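Local coordinates for protein glycoside Hydrolase (Bacteroides uniformis, PDB 5T99) that probably hydrolyses beta-galactosides in the breakdown of agarose, as a family 2 glycoside hydrolase that binds the galactose-like inhibitor d-galacto-isofagomine, at residues T376-K379 / Y384-Y387; T689-N694 / K700-I705. All blocks are in the same frame, centred on the assembly; numbering follows the deposited sequence.

Interaction 1: residues T376-K379 / Y384-Y387; sequences TKAK and YHLY
Ala378 and His385 carry the apolar part of this contact: the methyl group of Ala378 lies over one face of the imidazole in a CH-pi arrangement, displaced toward the side of CE1 and ND1. The modelled approach is closer than carbon atoms can sit, so the tightness of the fit is doubtful. Above the opposite face of the same ring Leu386 CG lies 4.0 Å from the plane, off toward the rim. A flat aromatic suits this place, with an aliphatic group on each side, and a small alanine lets the loop backbone come close. CG of His385 sits between its own N and carbonyl carbon; this chi1 of 81° carries the ring toward 376-379, and chi2 of -87° turns its face to Ala378.

A second kind of contact is made by the backbone. The carbonyl O of Thr376 rests 3.5 Å from CB of His385, a van der Waals approach.

The polar groups look elsewhere. ND1 of His385 bonds to OE2 of Glu374, while OE1 of that glutamate takes the backbone N-H of Lys379; one carboxylate ties the ring to the loop backbone and so restrains the ring's rotation. Glu420 likewise meets both OG1 of Thr376 and N of Lys377. In 384-387 a turn is closed by Tyr387 N to Tyr384 O at 2.7 Å.

Both segments belong to one loop of the TIM barrel, running from strand 366-370 to helix 388-403; Thr376 packs on Phe388 of that helix and Tyr384 on Trp391.

Interaction 2: residues T689-N694 / K700-I705; sequences TVKAYN and KAEKTI
Thr689 and Thr704 face each other as a non-hydrogen-bonded antiparallel pair and join their hydroxyls, OG1 to OG1, at 2.7 Å. Both set OG1 anti to the carbonyl carbon, which points the two oxygens at each other across the strands. On the same face Lys691 and Glu702 run side by side: the lysine's aliphatic stem passes along the carboxylate, with CE 3.5 Å from OE1, yet NZ stays 4.4 Å from that oxygen, too far for a salt bridge. At the turn end, Lys700, bent at chi2 and chi3, lays CG and CD against Asn694 (CD to ND2 4.0 Å).

The backbone bonds set this register. Val690 and Lys703 form a reciprocal pair, N of Val690 to O of Lys703 at 2.8 Å and N of Lys703 to O of Val690 at 3.1 Å. Lys700 and Ala701 both face Ala692, a classic beta bulge: O of Ala692 accepts N of Lys700 at 2.9 Å and, weakly, N of Ala701, while N of Ala692 reaches O of Ala701 almost straight (170°).

Val690, Ala692, Ala701 and Lys703 share the other face, where all touch Val613. Small alanines and a beta-branched valine suit that close layer; Lys703, bent at chi2 (-72°), carries its end away. Beyond, strand 637-642 pairs with 687-693, and Phe641 meets Lys691 in a cation-pi contact. Glu698 holds ND2 of Asn694.

Cohesion is thus mainly that of a beta ladder with one hydroxyl-hydroxyl bond between threonines; the Lys691 and Glu702 charges probably add only modest attraction, on a partly solvent-exposed face.

Interactions 1 and 2 lie on opposite sides of the chain's centre, their centres 52 Å apart and their nearest atoms about 39 Å apart, so neither touches the other. Interaction 1 comes first along the chain, in the TIM barrel domain, and the hairpin of interaction 2 follows some 300 residues later in a separate four-stranded sheet. The loop of 376-387 is close to the galacto-isofagomine pocket, since Lys379 bonds to the backbone O of Asn416 and touches Glu417, both of which line it. The hairpin of 689-705 contributes no residue to that pocket. Interaction 1 is chiefly one ring against a loop, interaction 2 chiefly a backbone ladder with side-chain contacts on both faces.

Interaction 1: residues T376-K379 / Y384-Y387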
# COMPACT_ATOMS: atom_id res chain seq x y z
N THR A 376 20.76 -1.23 -13.80
CA THR A 376 21.68 -0.45 -14.64
C THR A 376 21.10 -0.18 -16.02
O THR A 376 21.50 0.79 -16.65
CB THR A 376 23.07 -1.12 -14.81
OG1 THR A 376 22.97 -2.27 -15.66
CG2 THR A 376 23.66 -1.51 -13.45
N LYS A 377 20.19 -1.04 -16.49
CA LYS A 377 19.57 -0.92 -17.82
C LYS A 377 18.21 -0.22 -17.73
O LYS A 377 17.35 -0.64 -16.95
CB LYS A 377 19.37 -2.30 -18.45
CG LYS A 377 20.63 -3.10 -18.75
CD LYS A 377 21.33 -2.61 -20.02
CE LYS A 377 21.87 -3.76 -20.88
NZ LYS A 377 23.11 -4.35 -20.31
N ALA A 378 18.02 0.81 -18.56
CA ALA A 378 16.82 1.67 -18.54
C ALA A 378 15.57 1.01 -19.11
O ALA A 378 15.62 0.44 -20.20
CB ALA A 378 17.10 2.94 -19.32
N LYS A 379 14.47 1.09 -18.37
CA LYS A 379 13.13 0.86 -18.89
C LYS A 379 12.54 2.18 -19.36
O LYS A 379 11.89 2.21 -20.40
CB LYS A 379 12.19 0.29 -17.84
CG LYS A 379 12.47 -1.13 -17.42
CD LYS A 379 11.48 -1.54 -16.34
CE LYS A 379 11.63 -2.99 -15.97
NZ LYS A 379 10.90 -3.32 -14.73
N TYR A 384 15.58 4.81 -12.55
CA TYR A 384 16.58 4.66 -11.49
C TYR A 384 18.00 4.36 -12.03
O TYR A 384 18.98 4.64 -11.35
CB TYR A 384 16.14 3.60 -10.46
CG TYR A 384 16.98 3.62 -9.19
CD1 TYR A 384 16.96 4.72 -8.34
CD2 TYR A 384 17.81 2.55 -8.86
CE1 TYR A 384 17.74 4.76 -7.19
CE2 TYR A 384 18.60 2.60 -7.70
CZ TYR A 384 18.55 3.70 -6.88
OH TYR A 384 19.30 3.77 -5.73
N HIS A 385 18.11 3.82 -13.25
CA HIS A 385 19.42 3.58 -13.89
C HIS A 385 20.36 4.79 -13.92
O HIS A 385 21.58 4.62 -13.95
CB HIS A 385 19.24 3.03 -15.31
CG HIS A 385 18.97 4.08 -16.33
ND1 HIS A 385 17.69 4.54 -16.60
CD2 HIS A 385 19.80 4.80 -17.12
CE1 HIS A 385 17.76 5.49 -17.51
NE2 HIS A 385 19.03 5.66 -17.85
N LEU A 386 19.81 6.00 -13.93
CA LEU A 386 20.62 7.21 -13.77
C LEU A 386 21.38 7.28 -12.45
O LEU A 386 22.44 7.89 -12.37
CB LEU A 386 19.75 8.46 -13.88
CG LEU A 386 19.11 8.74 -15.24
CD1 LEU A 386 18.11 9.90 -15.13
CD2 LEU A 386 20.17 9.02 -16.30
N TYR A 387 20.81 6.68 -11.41
CA TYR A 387 21.34 6.77 -10.05
C TYR A 387 21.94 5.48 -9.52
O TYR A 387 22.60 5.52 -8.48
CB TYR A 387 20.22 7.23 -9.13
CG TYR A 387 19.52 8.44 -9.69
CD1 TYR A 387 20.18 9.67 -9.78
CD2 TYR A 387 18.22 8.35 -10.19
CE1 TYR A 387 19.56 10.78 -10.32
CE2 TYR A 387 17.59 9.46 -10.72
CZ TYR A 387 18.26 10.66 -10.79
OH TYR A 387 17.62 11.73 -11.32

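Interaction 2: residues T689-N694 / K700-I705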
# COMPACT_ATOMS: atom_id res chain seq x y z
N THR A 689 -32.72 -14.23 -8.79
CA THR A 689 -32.24 -14.59 -7.46
C THR A 689 -31.35 -15.84 -7.51
O THR A 689 -31.69 -16.82 -8.16
CB THR A 689 -33.42 -14.81 -6.49
OG1 THR A 689 -34.16 -13.59 -6.37
CG2 THR A 689 -32.94 -15.24 -5.12
N VAL A 690 -30.21 -15.79 -6.81
CA VAL A 690 -29.28 -16.92 -6.73
C VAL A 690 -29.24 -17.42 -5.30
O VAL A 690 -29.17 -16.63 -4.36
CB VAL A 690 -27.85 -16.59 -7.23
CG1 VAL A 690 -27.19 -15.45 -6.46
CG2 VAL A 690 -26.99 -17.83 -7.19
N LYS A 691 -29.30 -18.74 -5.15
CA LYS A 691 -29.24 -19.38 -3.85
C LYS A 691 -28.07 -20.35 -3.84
O LYS A 691 -27.98 -21.20 -4.71
CB LYS A 691 -30.55 -20.12 -3.58
CG LYS A 691 -31.73 -19.19 -3.37
CD LYS A 691 -32.99 -19.95 -2.98
CE LYS A 691 -34.19 -19.02 -3.01
NZ LYS A 691 -35.44 -19.74 -2.66
N ALA A 692 -27.20 -20.20 -2.84
CA ALA A 692 -26.03 -21.05 -2.67
C ALA A 692 -26.27 -22.04 -1.54
O ALA A 692 -26.72 -21.65 -0.46
CB ALA A 692 -24.80 -20.20 -2.37
N TYR A 693 -25.96 -23.31 -1.80
CA TYR A 693 -26.16 -24.39 -0.85
C TYR A 693 -24.88 -25.17 -0.59
O TYR A 693 -24.00 -25.25 -1.44
CB TYR A 693 -27.21 -25.38 -1.37
CG TYR A 693 -28.53 -24.78 -1.82
CD1 TYR A 693 -29.57 -24.58 -0.91
CD2 TYR A 693 -28.74 -24.44 -3.15
CE1 TYR A 693 -30.78 -24.04 -1.32
CE2 TYR A 693 -29.95 -23.90 -3.56
CZ TYR A 693 -30.97 -23.70 -2.64
OH TYR A 693 -32.18 -23.17 -3.04
N ASN A 694 -24.79 -25.79 0.59
CA ASN A 694 -23.76 -26.78 0.87
C ASN A 694 -24.18 -28.13 0.26
O ASN A 694 -25.22 -28.20 -0.40
CB ASN A 694 -23.43 -26.85 2.38
CG ASN A 694 -24.59 -27.37 3.24
OD1 ASN A 694 -25.61 -27.87 2.75
ND2 ASN A 694 -24.42 -27.25 4.55
N LYS A 700 -27.02 -21.50 2.41
CA LYS A 700 -25.88 -20.85 3.07
C LYS A 700 -25.69 -19.37 2.71
O LYS A 700 -25.09 -18.62 3.49
CB LYS A 700 -24.60 -21.63 2.76
CG LYS A 700 -24.61 -23.07 3.27
CD LYS A 700 -23.77 -23.29 4.53
CE LYS A 700 -24.39 -22.68 5.77
NZ LYS A 700 -23.43 -22.73 6.92
N ALA A 701 -26.16 -18.95 1.54
CA ALA A 701 -26.19 -17.54 1.14
C ALA A 701 -27.12 -17.34 -0.04
O ALA A 701 -27.43 -18.28 -0.78
CB ALA A 701 -24.79 -17.08 0.76
N GLU A 702 -27.57 -16.10 -0.21
CA GLU A 702 -28.36 -15.74 -1.39
C GLU A 702 -28.28 -14.25 -1.74
O GLU A 702 -28.06 -13.41 -0.88
CB GLU A 702 -29.82 -16.26 -1.27
CG GLU A 702 -30.86 -15.40 -0.57
CD GLU A 702 -32.28 -15.96 -0.75
OE1 GLU A 702 -32.50 -17.17 -0.53
OE2 GLU A 702 -33.18 -15.19 -1.14
N LYS A 703 -28.41 -13.96 -3.03
CA LYS A 703 -28.46 -12.59 -3.53
C LYS A 703 -29.55 -12.48 -4.57
O LYS A 703 -29.86 -13.44 -5.28
CB LYS A 703 -27.12 -12.17 -4.15
CG LYS A 703 -25.93 -12.15 -3.21
CD LYS A 703 -25.99 -11.00 -2.20
CE LYS A 703 -24.79 -11.07 -1.27
NZ LYS A 703 -24.81 -9.97 -0.27
N THR A 704 -30.13 -11.28 -4.64
CA THR A 704 -31.18 -10.96 -5.59
C THR A 704 -30.78 -9.68 -6.30
O THR A 704 -30.36 -8.72 -5.65
CB THR A 704 -32.53 -10.77 -4.85
OG1 THR A 704 -33.02 -12.05 -4.42
CG2 THR A 704 -33.59 -10.12 -5.74
N ILE A 705 -30.90 -9.67 -7.63
CA ILE A 705 -30.80 -8.42 -8.41
C ILE A 705 -32.11 -8.14 -9.15
O ILE A 705 -32.82 -9.07 -9.56
CB ILE A 705 -29.61 -8.41 -9.41
CG1 ILE A 705 -29.66 -9.60 -10.38
CG2 ILE A 705 -28.28 -8.39 -8.66
CD1 ILE A 705 -28.67 -9.49 -11.51